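PDB 7KIS: peptidoglycan D,D-transpeptidase MrdA from Pseudomonas aeruginosa, which probably cross-links the peptidoglycan of the cell wall as a penicillin-binding D,D-transpeptidase of the inner membrane. Local coordinates for residues P66-I71 / F210-L215; H216-Y221 / D240-K245; I78-R83 / F163-P168; V248-S253 / L480-D485. All coordinates share one frame; numbering follows the deposited sequence.

Overall arrangement
From the N terminus, the chain first lays down residues 66-71, which lead into strand 71-72. Contact 3 then pairs strand 78-84 with strand 163-166. It is nested inside the loop that contact 1 closes when 66-71 meets helix 212-216. Contact 2 follows in series: the chain leaves the helix, runs out through 216-221 and returns along 240-245. Contact 4 closes a much longer loop between 248-253 and 480-485. No two contacts cross. Contacts 3 and 4 are the two outer strand pairs of one mixed sheet, their centres about 16 Å apart. Contact 1 joins it through the loop into strand 71-72; contact 2 lies beside it. Contacts 1 and 2 touch, as at Thr67 O and Gly244 N.

Contact 1: P66-I71 / F210-L215; sequences PTRGII and FYESEL
Arg68 and Glu212 form a salt bridge in which the guanidinium meets the carboxylate end-on. NH1 of Arg68 donates to OE2 of Glu212 at 2.9 Å, on the syn side of that oxygen, though 29° out of the carboxylate plane. NH2 of Arg68 reaches OE1 of Glu212 at 2.8 Å, but from above the plane. The two flat groups are turned 30° against each other. Both Glu212 oxygens have further partners, OE1 the backbone N of Gly203 and OE2 the hydroxyl of Tyr196. NE of Arg68 pairs with Glu208, so the guanidinium is held by two carboxylates.

One backbone bond joins the segments. Gly69 N donates to Leu215 O at 2.9 Å, in the carbonyl plane and on a lone pair. The same oxygen lies 3.3 Å from Arg68 CA.

Leu215 supplies the packing. Its CB sits over the centre of one guanidinium face, 3.9 Å above the plane. Its CD1 lies 3.6 Å from Arg68 NH2, while CD2 lies 3.4 Å from Gly69 O and 4.3 Å from Ile71 CG1. Helix 212-216 is thus fastened to the loop before strand 71-72, in the N-terminal, non-catalytic dimerisation domain of this class B penicillin-binding protein.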
loop_
_atom_site.group_PDB
_atom_site.type_symbol
_atom_site.label_atom_id
_atom_site.label_comp_id
_atom_site.label_asym_id
_atom_site.label_seq_id
_atom_site.Cartn_x
_atom_site.Cartn_y
_atom_site.Cartn_z
ATOM N N PRO A 66 -31.573 -6.490 13.208
ATOM C CA PRO A 66 -30.706 -5.528 13.890
ATOM C C PRO A 66 -30.255 -4.415 12.954
ATOM O O PRO A 66 -30.261 -4.551 11.729
ATOM C CB PRO A 66 -29.517 -6.393 14.327
ATOM C CG PRO A 66 -29.411 -7.421 13.238
ATOM C CD PRO A 66 -30.802 -7.621 12.661
ATOM N N THR A 67 -29.861 -3.298 13.557
ATOM C CA THR A 67 -29.361 -2.161 12.797
ATOM C C THR A 67 -27.865 -2.315 12.556
ATOM O O THR A 67 -27.114 -2.701 13.456
ATOM C CB THR A 67 -29.635 -0.849 13.533
ATOM O OG1 THR A 67 -28.655 -0.662 14.562
ATOM C CG2 THR A 67 -31.021 -0.871 14.162
ATOM N N ARG A 68 -27.438 -2.012 11.333
ATOM C CA ARG A 68 -26.031 -2.145 10.981
ATOM C C ARG A 68 -25.187 -1.142 11.759
ATOM O O ARG A 68 -25.622 -0.019 12.034
ATOM C CB ARG A 68 -25.832 -1.951 9.478
ATOM C CG ARG A 68 -24.483 -2.443 8.976
ATOM C CD ARG A 68 -24.469 -2.616 7.467
ATOM N NE ARG A 68 -23.186 -3.134 7.000
ATOM C CZ ARG A 68 -22.859 -4.421 6.990
ATOM N NH1 ARG A 68 -23.724 -5.330 7.423
ATOM N NH2 ARG A 68 -21.668 -4.802 6.549
ATOM N N GLY A 69 -23.974 -1.556 12.116
ATOM C CA GLY A 69 -23.106 -0.696 12.898
ATOM C C GLY A 69 -22.661 0.522 12.106
ATOM O O GLY A 69 -22.426 0.458 10.899
ATOM N N ILE A 70 -22.550 1.645 12.803
ATOM C CA ILE A 70 -22.118 2.894 12.190
ATOM C C ILE A 70 -20.615 2.848 11.943
ATOM O O ILE A 70 -19.856 2.232 12.701
ATOM C CB ILE A 70 -22.516 4.083 13.088
ATOM C CG1 ILE A 70 -23.985 3.969 13.494
ATOM C CG2 ILE A 70 -22.301 5.386 12.372
ATOM C CD1 ILE A 70 -24.949 4.077 12.332
ATOM N N ILE A 71 -20.176 3.501 10.868
ATOM C CA ILE A 71 -18.765 3.570 10.503
ATOM C C ILE A 71 -18.312 5.022 10.570
ATOM O O ILE A 71 -18.924 5.899 9.948
ATOM C CB ILE A 71 -18.508 2.983 9.103
ATOM C CG1 ILE A 71 -18.953 1.520 9.050
ATOM C CG2 ILE A 71 -17.040 3.105 8.740
ATOM C CD1 ILE A 71 -18.638 0.835 7.738
ATOM N N PHE A 210 -15.583 -7.616 5.350
ATOM C CA PHE A 210 -14.600 -8.191 6.267
ATOM C C PHE A 210 -15.124 -8.223 7.696
ATOM O O PHE A 210 -14.911 -9.199 8.426
ATOM C CB PHE A 210 -13.292 -7.396 6.197
ATOM C CG PHE A 210 -12.099 -8.128 6.755
ATOM C CD1 PHE A 210 -11.880 -8.188 8.122
ATOM C CD2 PHE A 210 -11.192 -8.746 5.910
ATOM C CE1 PHE A 210 -10.784 -8.858 8.636
ATOM C CE2 PHE A 210 -10.094 -9.417 6.417
ATOM C CZ PHE A 210 -9.891 -9.473 7.782
ATOM N N TYR A 211 -15.811 -7.163 8.114
ATOM C CA TYR A 211 -16.402 -7.078 9.442
ATOM C C TYR A 211 -17.923 -7.173 9.390
ATOM O O TYR A 211 -18.618 -6.550 10.198
ATOM C CB TYR A 211 -15.971 -5.788 10.132
ATOM C CG TYR A 211 -14.508 -5.744 10.504
ATOM C CD1 TYR A 211 -13.990 -6.596 11.470
ATOM C CD2 TYR A 211 -13.645 -4.846 9.889
ATOM C CE1 TYR A 211 -12.654 -6.556 11.815
ATOM C CE2 TYR A 211 -12.306 -4.800 10.227
ATOM C CZ TYR A 211 -11.816 -5.656 11.192
ATOM O OH TYR A 211 -10.485 -5.616 11.535
ATOM N N GLU A 212 -18.452 -7.943 8.436
ATOM C CA GLU A 212 -19.899 -8.115 8.339
ATOM C C GLU A 212 -20.467 -8.735 9.608
ATOM O O GLU A 212 -21.552 -8.352 10.062
ATOM C CB GLU A 212 -20.243 -8.969 7.119
ATOM C CG GLU A 212 -21.690 -9.428 7.070
ATOM C CD GLU A 212 -22.660 -8.279 6.875
ATOM O OE1 GLU A 212 -22.390 -7.408 6.020
ATOM O OE2 GLU A 212 -23.693 -8.246 7.577
ATOM N N SER A 213 -19.750 -9.697 10.194
ATOM C CA SER A 213 -20.193 -10.306 11.443
ATOM C C SER A 213 -20.410 -9.249 12.521
ATOM O O SER A 213 -21.488 -9.165 13.120
ATOM C CB SER A 213 -19.174 -11.348 11.904
ATOM O OG SER A 213 -18.628 -12.049 10.801
ATOM N N GLU A 214 -19.386 -8.430 12.781
ATOM C CA GLU A 214 -19.479 -7.435 13.845
ATOM C C GLU A 214 -20.492 -6.347 13.506
ATOM O O GLU A 214 -21.236 -5.890 14.382
ATOM C CB GLU A 214 -18.103 -6.824 14.112
ATOM C CG GLU A 214 -17.088 -7.801 14.691
ATOM C CD GLU A 214 -16.507 -8.741 13.645
ATOM O OE1 GLU A 214 -16.781 -8.544 12.441
ATOM O OE2 GLU A 214 -15.779 -9.680 14.028
ATOM N N LEU A 215 -20.537 -5.919 12.241
ATOM C CA LEU A 215 -21.460 -4.862 11.843
ATOM C C LEU A 215 -22.910 -5.328 11.825
ATOM O O LEU A 215 -23.816 -4.489 11.860
ATOM C CB LEU A 215 -21.079 -4.321 10.464
ATOM C CG LEU A 215 -19.843 -3.423 10.386
ATOM C CD1 LEU A 215 -19.406 -3.242 8.940
ATOM C CD2 LEU A 215 -20.107 -2.076 11.043
#

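Contact 2: H216-Y221 / D240-K245; sequences HGTVGY and DPIPGK
Thr218 and Ile242 meet in a loose antiparallel pairing of two extended segments in the N-terminal part of the protein. The end-to-end directions of the two arms, one outgoing and one returning, are 178° apart. Thr218 N donates a weak hydrogen bond to Ile242 O, 3.3 Å long and nearly straight at 169°. Proline at 241 and 243 has no N-H to give, and the pairing does not grow into a regular sheet.

Carbon contacts fill in around this bond. CB of Pro241 packs against the other backbone, 3.2 Å from Thr218 O and 3.3 Å from Gly220 N. Glycines let the backbones come close. Gly220 CA lies 4.0 Å from Pro241 CA, and Gly217 CA lies 4.1 Å from Gly244 CA. Gly217 has a positive phi, where the chain leaves the helix.

The second shell fixes both arms. His216 sends its CB away from the returning arm; its ring stacks with Tyr196 and NE2 bonds to Thr199. The backbone of Gly244 bonds to Thr67 and that of Lys245 to Glu214, which ties the returning arm to its neighbours.

The side chains of Thr218 and Ile242 lie side by side and point the same way. With chi1 57°, OG1 of Thr218 stands between its backbone N and carbonyl carbon. There it lies along the CB-CG1-CD1 branch of Ile242, 3.2 Å from CD1.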
loop_
_atom_site.group_PDB
_atom_site.type_symbol
_atom_site.label_atom_id
_atom_site.label_comp_id
_atom_site.label_asym_id
_atom_site.label_seq_id
_atom_site.Cartn_x
_atom_site.Cartn_y
_atom_site.Cartn_z
ATOM N N HIS A 216 -23.152 -6.637 11.768
ATOM C CA HIS A 216 -24.521 -7.139 11.660
ATOM C C HIS A 216 -25.244 -7.048 13.002
ATOM O O HIS A 216 -26.110 -6.189 13.198
ATOM C CB HIS A 216 -24.507 -8.580 11.139
ATOM C CG HIS A 216 -25.869 -9.176 10.971
ATOM N ND1 HIS A 216 -26.276 -10.304 11.650
ATOM C CD2 HIS A 216 -26.916 -8.804 10.198
ATOM C CE1 HIS A 216 -27.516 -10.599 11.305
ATOM N NE2 HIS A 216 -27.928 -9.705 10.425
ATOM N N GLY A 217 -24.896 -7.924 13.933
ATOM C CA GLY A 217 -25.524 -7.963 15.235
ATOM C C GLY A 217 -26.380 -9.200 15.425
ATOM O O GLY A 217 -26.206 -10.229 14.768
ATOM N N THR A 218 -27.331 -9.086 16.350
ATOM C CA THR A 218 -28.247 -10.168 16.671
ATOM C C THR A 218 -29.677 -9.660 16.549
ATOM O O THR A 218 -29.957 -8.486 16.799
ATOM C CB THR A 218 -28.011 -10.722 18.082
ATOM O OG1 THR A 218 -28.130 -9.662 19.039
ATOM C CG2 THR A 218 -26.626 -11.345 18.186
ATOM N N VAL A 219 -30.580 -10.560 16.172
ATOM C CA VAL A 219 -31.980 -10.208 15.991
ATOM C C VAL A 219 -32.714 -10.283 17.323
ATOM O O VAL A 219 -32.318 -10.993 18.250
ATOM C CB VAL A 219 -32.664 -11.114 14.948
ATOM C CG1 VAL A 219 -32.359 -10.636 13.542
ATOM C CG2 VAL A 219 -32.234 -12.556 15.139
ATOM N N GLY A 220 -33.815 -9.534 17.406
ATOM C CA GLY A 220 -34.741 -9.623 18.507
ATOM C C GLY A 220 -36.030 -10.319 18.111
ATOM O O GLY A 220 -36.183 -10.829 17.000
ATOM N N TYR A 221 -36.973 -10.332 19.052
ATOM C CA TYR A 221 -38.244 -11.011 18.835
ATOM C C TYR A 221 -39.357 -10.269 19.560
ATOM O O TYR A 221 -39.230 -9.969 20.751
ATOM C CB TYR A 221 -38.177 -12.468 19.309
ATOM C CG TYR A 221 -37.239 -13.328 18.493
ATOM C CD1 TYR A 221 -35.948 -13.593 18.934
ATOM C CD2 TYR A 221 -37.640 -13.869 17.278
ATOM C CE1 TYR A 221 -35.084 -14.376 18.190
ATOM C CE2 TYR A 221 -36.784 -14.652 16.528
ATOM C CZ TYR A 221 -35.508 -14.902 16.988
ATOM O OH TYR A 221 -34.655 -15.681 16.244
ATOM N N ASP A 240 -34.898 -7.228 22.732
ATOM C CA ASP A 240 -34.519 -6.214 21.758
ATOM C C ASP A 240 -33.238 -6.618 21.034
ATOM O O ASP A 240 -32.310 -7.143 21.657
ATOM C CB ASP A 240 -34.324 -4.866 22.441
ATOM C CG ASP A 240 -35.611 -4.070 22.522
ATOM O OD1 ASP A 240 -36.119 -3.649 21.462
ATOM O OD2 ASP A 240 -36.130 -3.885 23.642
ATOM N N PRO A 241 -33.169 -6.378 19.724
ATOM C CA PRO A 241 -31.966 -6.753 18.972
ATOM C C PRO A 241 -30.782 -5.885 19.363
ATOM O O PRO A 241 -30.907 -4.671 19.539
ATOM C CB PRO A 241 -32.374 -6.521 17.512
ATOM C CG PRO A 241 -33.432 -5.466 17.593
ATOM C CD PRO A 241 -34.178 -5.723 18.874
ATOM N N ILE A 242 -29.623 -6.520 19.495
ATOM C CA ILE A 242 -28.397 -5.794 19.813
ATOM C C ILE A 242 -27.834 -5.247 18.509
ATOM O O ILE A 242 -27.512 -6.029 17.602
ATOM C CB ILE A 242 -27.380 -6.684 20.544
ATOM C CG1 ILE A 242 -28.078 -7.510 21.627
ATOM C CG2 ILE A 242 -26.291 -5.836 21.181
ATOM C CD1 ILE A 242 -27.328 -8.778 22.017
ATOM N N PRO A 243 -27.713 -3.927 18.365
ATOM C CA PRO A 243 -27.248 -3.356 17.098
ATOM C C PRO A 243 -25.821 -3.780 16.784
ATOM O O PRO A 243 -25.043 -4.150 17.666
ATOM C CB PRO A 243 -27.342 -1.839 17.335
ATOM C CG PRO A 243 -27.315 -1.672 18.814
ATOM C CD PRO A 243 -28.010 -2.887 19.367
ATOM N N GLY A 244 -25.493 -3.737 15.496
ATOM C CA GLY A 244 -24.170 -4.148 15.071
ATOM C C GLY A 244 -23.088 -3.286 15.691
ATOM O O GLY A 244 -23.314 -2.134 16.067
ATOM N N LYS A 245 -21.893 -3.861 15.798
ATOM C CA LYS A 245 -20.789 -3.147 16.421
ATOM C C LYS A 245 -20.320 -2.022 15.511
ATOM O O LYS A 245 -20.229 -2.180 14.291
ATOM C CB LYS A 245 -19.631 -4.100 16.716
ATOM C CG LYS A 245 -19.853 -4.999 17.919
ATOM C CD LYS A 245 -18.678 -5.943 18.117
ATOM C CE LYS A 245 -19.120 -7.253 18.743
ATOM N NZ LYS A 245 -18.054 -8.290 18.663
#

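Contact 3: I78-R83 / F163-P168; sequences IIADNR and FVRHYP
Arg165 reaches across to Ala80, whose CB sits over the centre of the guanidinium, 3.5 Å above its plane. CG of Arg165 is anti to the backbone N, chi1 -175°, and the chain then bends at chi2 and chi3. Its CD passes 3.4 Å from Asn82 OD1, and the two flat groups are nearly parallel, 15° apart. The polar ends look elsewhere: Arg165 NH1 bonds to Gly69 O and NH2 to Glu208, while Asn82 ND2 bonds to Arg68 O.

The backbones are an antiparallel pair at one edge of a mixed sheet. Asp81 with His166 and Arg83 with Val164 are the hydrogen-bonded pairs, and Asn82 with Arg165 lies between them as a non-hydrogen-bonded pair. Asp81 N donates to His166 O at 2.8 Å.

On the face that carries Asp81, Arg83, Val164 and His166, CG of Arg83 is anti to the carbonyl carbon, chi1 -84°, and lies 3.9 Å from His166 CB. A bend at chi2 sets CD, and His166 CD2 comes over one guanidinium face toward the rim. Arg83 NH2 forms a salt bridge with Asp81 OD2 at 3.3 Å; the hydrogen bond is weak. Phe163 CD1 lies 3.6 Å from Asn82 CB.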
loop_
_atom_site.group_PDB
_atom_site.type_symbol
_atom_site.label_atom_id
_atom_site.label_comp_id
_atom_site.label_asym_id
_atom_site.label_seq_id
_atom_site.Cartn_x
_atom_site.Cartn_y
_atom_site.Cartn_z
ATOM N N ILE A 78 -18.940 10.630 10.112
ATOM C CA ILE A 78 -19.651 9.392 9.817
ATOM C C ILE A 78 -19.461 9.010 8.356
ATOM O O ILE A 78 -19.604 9.844 7.455
ATOM C CB ILE A 78 -21.138 9.510 10.169
ATOM C CG1 ILE A 78 -21.321 10.307 11.458
ATOM C CG2 ILE A 78 -21.681 8.138 10.387
ATOM C CD1 ILE A 78 -22.740 10.284 11.990
ATOM N N ILE A 79 -19.135 7.738 8.127
ATOM C CA ILE A 79 -18.866 7.197 6.800
ATOM C C ILE A 79 -20.051 6.371 6.308
ATOM O O ILE A 79 -20.268 6.242 5.097
ATOM C CB ILE A 79 -17.570 6.361 6.815
ATOM C CG1 ILE A 79 -16.410 7.198 7.352
ATOM C CG2 ILE A 79 -17.229 5.843 5.428
ATOM C CD1 ILE A 79 -16.192 8.490 6.597
ATOM N N ALA A 80 -20.827 5.803 7.233
ATOM C CA ALA A 80 -21.948 4.946 6.847
ATOM C C ALA A 80 -23.068 5.047 7.876
ATOM O O ALA A 80 -22.896 4.623 9.022
ATOM C CB ALA A 80 -21.491 3.498 6.689
ATOM N N ASP A 81 -24.211 5.606 7.470
ATOM C CA ASP A 81 -25.390 5.662 8.320
ATOM C C ASP A 81 -26.400 4.605 7.884
ATOM O O ASP A 81 -26.136 3.767 7.017
ATOM C CB ASP A 81 -26.071 7.035 8.269
ATOM C CG ASP A 81 -25.105 8.180 8.369
ATOM O OD1 ASP A 81 -23.971 7.949 8.814
ATOM O OD2 ASP A 81 -25.488 9.315 8.007
ATOM N N ASN A 82 -27.584 4.661 8.483
ATOM C CA ASN A 82 -28.735 3.883 8.057
ATOM C C ASN A 82 -29.889 4.856 7.877
ATOM O O ASN A 82 -30.151 5.677 8.762
ATOM C CB ASN A 82 -29.087 2.792 9.072
ATOM C CG ASN A 82 -27.941 1.826 9.305
ATOM O OD1 ASN A 82 -27.409 1.237 8.362
ATOM N ND2 ASN A 82 -27.553 1.657 10.564
ATOM N N ARG A 83 -30.567 4.775 6.739
ATOM C CA ARG A 83 -31.648 5.720 6.525
ATOM C C ARG A 83 -32.989 4.997 6.529
ATOM O O ARG A 83 -33.076 3.832 6.130
ATOM C CB ARG A 83 -31.473 6.469 5.197
ATOM C CG ARG A 83 -30.554 7.684 5.276
ATOM C CD ARG A 83 -31.004 8.667 6.348
ATOM N NE ARG A 83 -30.086 9.797 6.479
ATOM C CZ ARG A 83 -29.112 9.869 7.381
ATOM N NH1 ARG A 83 -28.925 8.874 8.239
ATOM N NH2 ARG A 83 -28.324 10.935 7.428
ATOM N N PHE A 163 -34.501 -0.215 7.214
ATOM C CA PHE A 163 -33.400 0.720 7.044
ATOM C C PHE A 163 -32.566 0.356 5.824
ATOM O O PHE A 163 -32.343 -0.822 5.532
ATOM C CB PHE A 163 -32.510 0.745 8.289
ATOM C CG PHE A 163 -33.016 1.646 9.379
ATOM C CD1 PHE A 163 -32.687 2.992 9.393
ATOM C CD2 PHE A 163 -33.819 1.146 10.390
ATOM C CE1 PHE A 163 -33.152 3.823 10.395
ATOM C CE2 PHE A 163 -34.286 1.972 11.395
ATOM C CZ PHE A 163 -33.952 3.312 11.397
ATOM N N VAL A 164 -32.118 1.383 5.111
ATOM C CA VAL A 164 -31.159 1.248 4.024
ATOM C C VAL A 164 -29.827 1.802 4.509
ATOM O O VAL A 164 -29.780 2.727 5.329
ATOM C CB VAL A 164 -31.646 1.969 2.747
ATOM C CG1 VAL A 164 -31.597 3.481 2.924
ATOM C CG2 VAL A 164 -30.838 1.533 1.535
ATOM N N ARG A 165 -28.733 1.227 4.015
ATOM C CA ARG A 165 -27.419 1.745 4.365
ATOM C C ARG A 165 -27.102 2.940 3.482
ATOM O O ARG A 165 -27.407 2.948 2.284
ATOM C CB ARG A 165 -26.343 0.665 4.221
ATOM C CG ARG A 165 -24.951 1.103 4.687
ATOM C CD ARG A 165 -24.819 1.051 6.211
ATOM N NE ARG A 165 -23.582 0.407 6.646
ATOM C CZ ARG A 165 -23.043 0.547 7.855
ATOM N NH1 ARG A 165 -23.627 1.313 8.767
ATOM N NH2 ARG A 165 -21.913 -0.082 8.152
ATOM N N HIS A 166 -26.477 3.947 4.081
ATOM C CA HIS A 166 -26.208 5.209 3.415
ATOM C C HIS A 166 -24.736 5.556 3.552
ATOM O O HIS A 166 -24.152 5.416 4.629
ATOM C CB HIS A 166 -27.088 6.317 4.025
ATOM C CG HIS A 166 -26.791 7.692 3.516
ATOM N ND1 HIS A 166 -26.648 7.978 2.176
ATOM C CD2 HIS A 166 -26.627 8.867 4.171
ATOM C CE1 HIS A 166 -26.401 9.268 2.027
ATOM N NE2 HIS A 166 -26.383 9.830 3.222
ATOM N N TYR A 167 -24.143 6.006 2.446
ATOM C CA TYR A 167 -22.734 6.384 2.389
ATOM C C TYR A 167 -22.660 7.876 2.093
ATOM O O TYR A 167 -22.630 8.288 0.922
ATOM C CB TYR A 167 -21.991 5.563 1.339
ATOM C CG TYR A 167 -22.055 4.071 1.594
ATOM C CD1 TYR A 167 -21.383 3.502 2.668
ATOM C CD2 TYR A 167 -22.796 3.236 0.768
ATOM C CE1 TYR A 167 -21.443 2.143 2.908
ATOM C CE2 TYR A 167 -22.860 1.874 1.000
ATOM C CZ TYR A 167 -22.182 1.333 2.073
ATOM O OH TYR A 167 -22.245 -0.019 2.313
ATOM N N PRO A 168 -22.626 8.725 3.126
ATOM C CA PRO A 168 -22.769 10.173 2.903
ATOM C C PRO A 168 -21.591 10.816 2.191
ATOM O O PRO A 168 -21.699 11.986 1.801
ATOM C CB PRO A 168 -22.925 10.731 4.322
ATOM C CG PRO A 168 -22.270 9.718 5.200
ATOM C CD PRO A 168 -22.532 8.390 4.557
#

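Contact 4: V248-S253 / L480-D485; sequences VLSIDS and LAKTID
Val248 O is gripped by two successive backbone N-H groups, those of Lys482 and Thr483. Lys482 N donates at 2.6 Å to Val248 O, nearly along the C=O axis. Thr483 N lies 3.3 Å from Val248 O, and its bond is weak. Two residues facing one make this a classic beta bulge, set between strand 247-249 and the edge strand 481-484 of the mixed sheet. Strand 481-484 comes from the transpeptidase domain, so the pairing joins that part of the chain to the sheet that also holds the N-terminal strands.

On one flank of the bulge the pairing is regular: Val248 N donates to Thr483 O at 3.2 Å and 166°. Here the side chains of Val248 and Thr483 lie side by side and point the same way. Thr483 OG1 stands between the backbone N and the carbonyl carbon, chi1 83°, where it meets CG2 of Val248 at 3.3 Å.

On the other flank Leu480 O accepts from Ser250 N. The Ser250 hydroxyl also bonds to His479 O. Asp417 binds the backbone N of both Leu480 and Ala481 and so helps to hold the start of this segment. Lys482 puts its CB near Val248 O, while its NZ leads off to a salt bridge with Asp279.

Beyond Ser250 the contact turns apolar. Ile251 and Leu480 run side by side in the same direction, and both touch Met283 of strand 280-286. Their ends meet methyl to methyl, Ile251 CD1 lying 3.6 Å from Leu480 CD2.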
loop_
_atom_site.group_PDB
_atom_site.type_symbol
_atom_site.label_atom_id
_atom_site.label_comp_id
_atom_site.label_asym_id
_atom_site.label_seq_id
_atom_site.Cartn_x
_atom_site.Cartn_y
_atom_site.Cartn_z
ATOM N N VAL A 248 -14.569 2.273 13.903
ATOM C CA VAL A 248 -13.872 3.526 13.663
ATOM C C VAL A 248 -12.697 3.211 12.753
ATOM O O VAL A 248 -11.854 2.370 13.088
ATOM C CB VAL A 248 -13.401 4.175 14.972
ATOM C CG1 VAL A 248 -12.981 5.611 14.728
ATOM C CG2 VAL A 248 -14.499 4.103 16.023
ATOM N N LEU A 249 -12.639 3.875 11.606
ATOM C CA LEU A 249 -11.581 3.584 10.656
ATOM C C LEU A 249 -10.358 4.440 10.950
ATOM O O LEU A 249 -10.446 5.515 11.553
ATOM C CB LEU A 249 -12.048 3.826 9.221
ATOM C CG LEU A 249 -13.249 3.028 8.716
ATOM C CD1 LEU A 249 -13.654 3.524 7.340
ATOM C CD2 LEU A 249 -12.946 1.539 8.684
ATOM N N SER A 250 -9.202 3.949 10.503
ATOM C CA SER A 250 -7.958 4.687 10.660
ATOM C C SER A 250 -7.831 5.825 9.666
ATOM O O SER A 250 -7.027 6.735 9.889
ATOM C CB SER A 250 -6.760 3.745 10.515
ATOM O OG SER A 250 -7.030 2.491 11.115
ATOM N N ILE A 251 -8.620 5.804 8.592
ATOM C CA ILE A 251 -8.433 6.752 7.504
ATOM C C ILE A 251 -8.908 8.131 7.934
ATOM O O ILE A 251 -10.044 8.304 8.395
ATOM C CB ILE A 251 -9.188 6.287 6.251
ATOM C CG1 ILE A 251 -8.574 5.008 5.682
ATOM C CG2 ILE A 251 -9.210 7.386 5.204
ATOM C CD1 ILE A 251 -9.313 4.477 4.467
ATOM N N ASP A 252 -8.037 9.121 7.779
ATOM C CA ASP A 252 -8.443 10.517 7.814
ATOM C C ASP A 252 -8.849 10.929 6.407
ATOM O O ASP A 252 -8.022 10.906 5.486
ATOM C CB ASP A 252 -7.317 11.407 8.335
ATOM C CG ASP A 252 -7.781 12.822 8.615
ATOM O OD1 ASP A 252 -8.786 12.995 9.337
ATOM O OD2 ASP A 252 -7.137 13.765 8.113
ATOM N N SER A 253 -10.115 11.310 6.244
ATOM C CA SER A 253 -10.626 11.615 4.917
ATOM C C SER A 253 -10.321 13.038 4.493
ATOM O O SER A 253 -10.529 13.378 3.328
ATOM C CB SER A 253 -12.139 11.379 4.868
ATOM O OG SER A 253 -12.438 10.100 5.391
ATOM N N LEU A 480 -7.222 -0.983 8.615
ATOM C CA LEU A 480 -8.187 0.100 8.470
ATOM C C LEU A 480 -8.963 0.316 9.763
ATOM O O LEU A 480 -9.034 1.439 10.274
ATOM C CB LEU A 480 -9.140 -0.201 7.312
ATOM C CG LEU A 480 -8.493 -0.324 5.931
ATOM C CD1 LEU A 480 -9.209 -1.361 5.082
ATOM C CD2 LEU A 480 -8.481 1.023 5.236
ATOM N N ALA A 481 -9.561 -0.747 10.294
ATOM C CA ALA A 481 -10.331 -0.669 11.528
ATOM C C ALA A 481 -9.456 -0.242 12.698
ATOM O O ALA A 481 -8.646 -1.031 13.195
ATOM C CB ALA A 481 -10.994 -2.011 11.830
ATOM N N LYS A 482 -9.605 1.007 13.140
ATOM C CA LYS A 482 -8.858 1.469 14.305
ATOM C C LYS A 482 -9.373 0.808 15.577
ATOM O O LYS A 482 -8.587 0.305 16.388
ATOM C CB LYS A 482 -8.936 2.992 14.417
ATOM C CG LYS A 482 -7.824 3.603 15.255
ATOM C CD LYS A 482 -7.751 5.109 15.071
ATOM C CE LYS A 482 -6.882 5.757 16.141
ATOM N NZ LYS A 482 -5.493 5.213 16.147
ATOM N N THR A 483 -10.692 0.808 15.774
ATOM C CA THR A 483 -11.321 0.157 16.914
ATOM C C THR A 483 -12.562 -0.593 16.452
ATOM O O THR A 483 -13.234 -0.190 15.499
ATOM C CB THR A 483 -11.731 1.148 18.021
ATOM O OG1 THR A 483 -13.004 1.725 17.701
ATOM C CG2 THR A 483 -10.701 2.257 18.188
ATOM N N ILE A 484 -12.859 -1.690 17.143
ATOM C CA ILE A 484 -14.102 -2.435 16.971
ATOM C C ILE A 484 -14.820 -2.431 18.312
ATOM O O ILE A 484 -14.302 -2.970 19.299
ATOM C CB ILE A 484 -13.856 -3.871 16.486
ATOM C CG1 ILE A 484 -12.870 -3.885 15.318
ATOM C CG2 ILE A 484 -15.169 -4.526 16.084
ATOM C CD1 ILE A 484 -13.472 -3.420 14.016
ATOM N N ASP A 485 -16.004 -1.817 18.347
ATOM C CA ASP A 485 -16.796 -1.642 19.564
ATOM C C ASP A 485 -16.059 -0.823 20.620
ATOM O O ASP A 485 -16.363 -0.922 21.813
ATOM C CB ASP A 485 -17.236 -2.990 20.149
ATOM C CG ASP A 485 -18.636 -2.944 20.728
ATOM O OD1 ASP A 485 -19.427 -2.075 20.305
ATOM O OD2 ASP A 485 -18.946 -3.779 21.604
#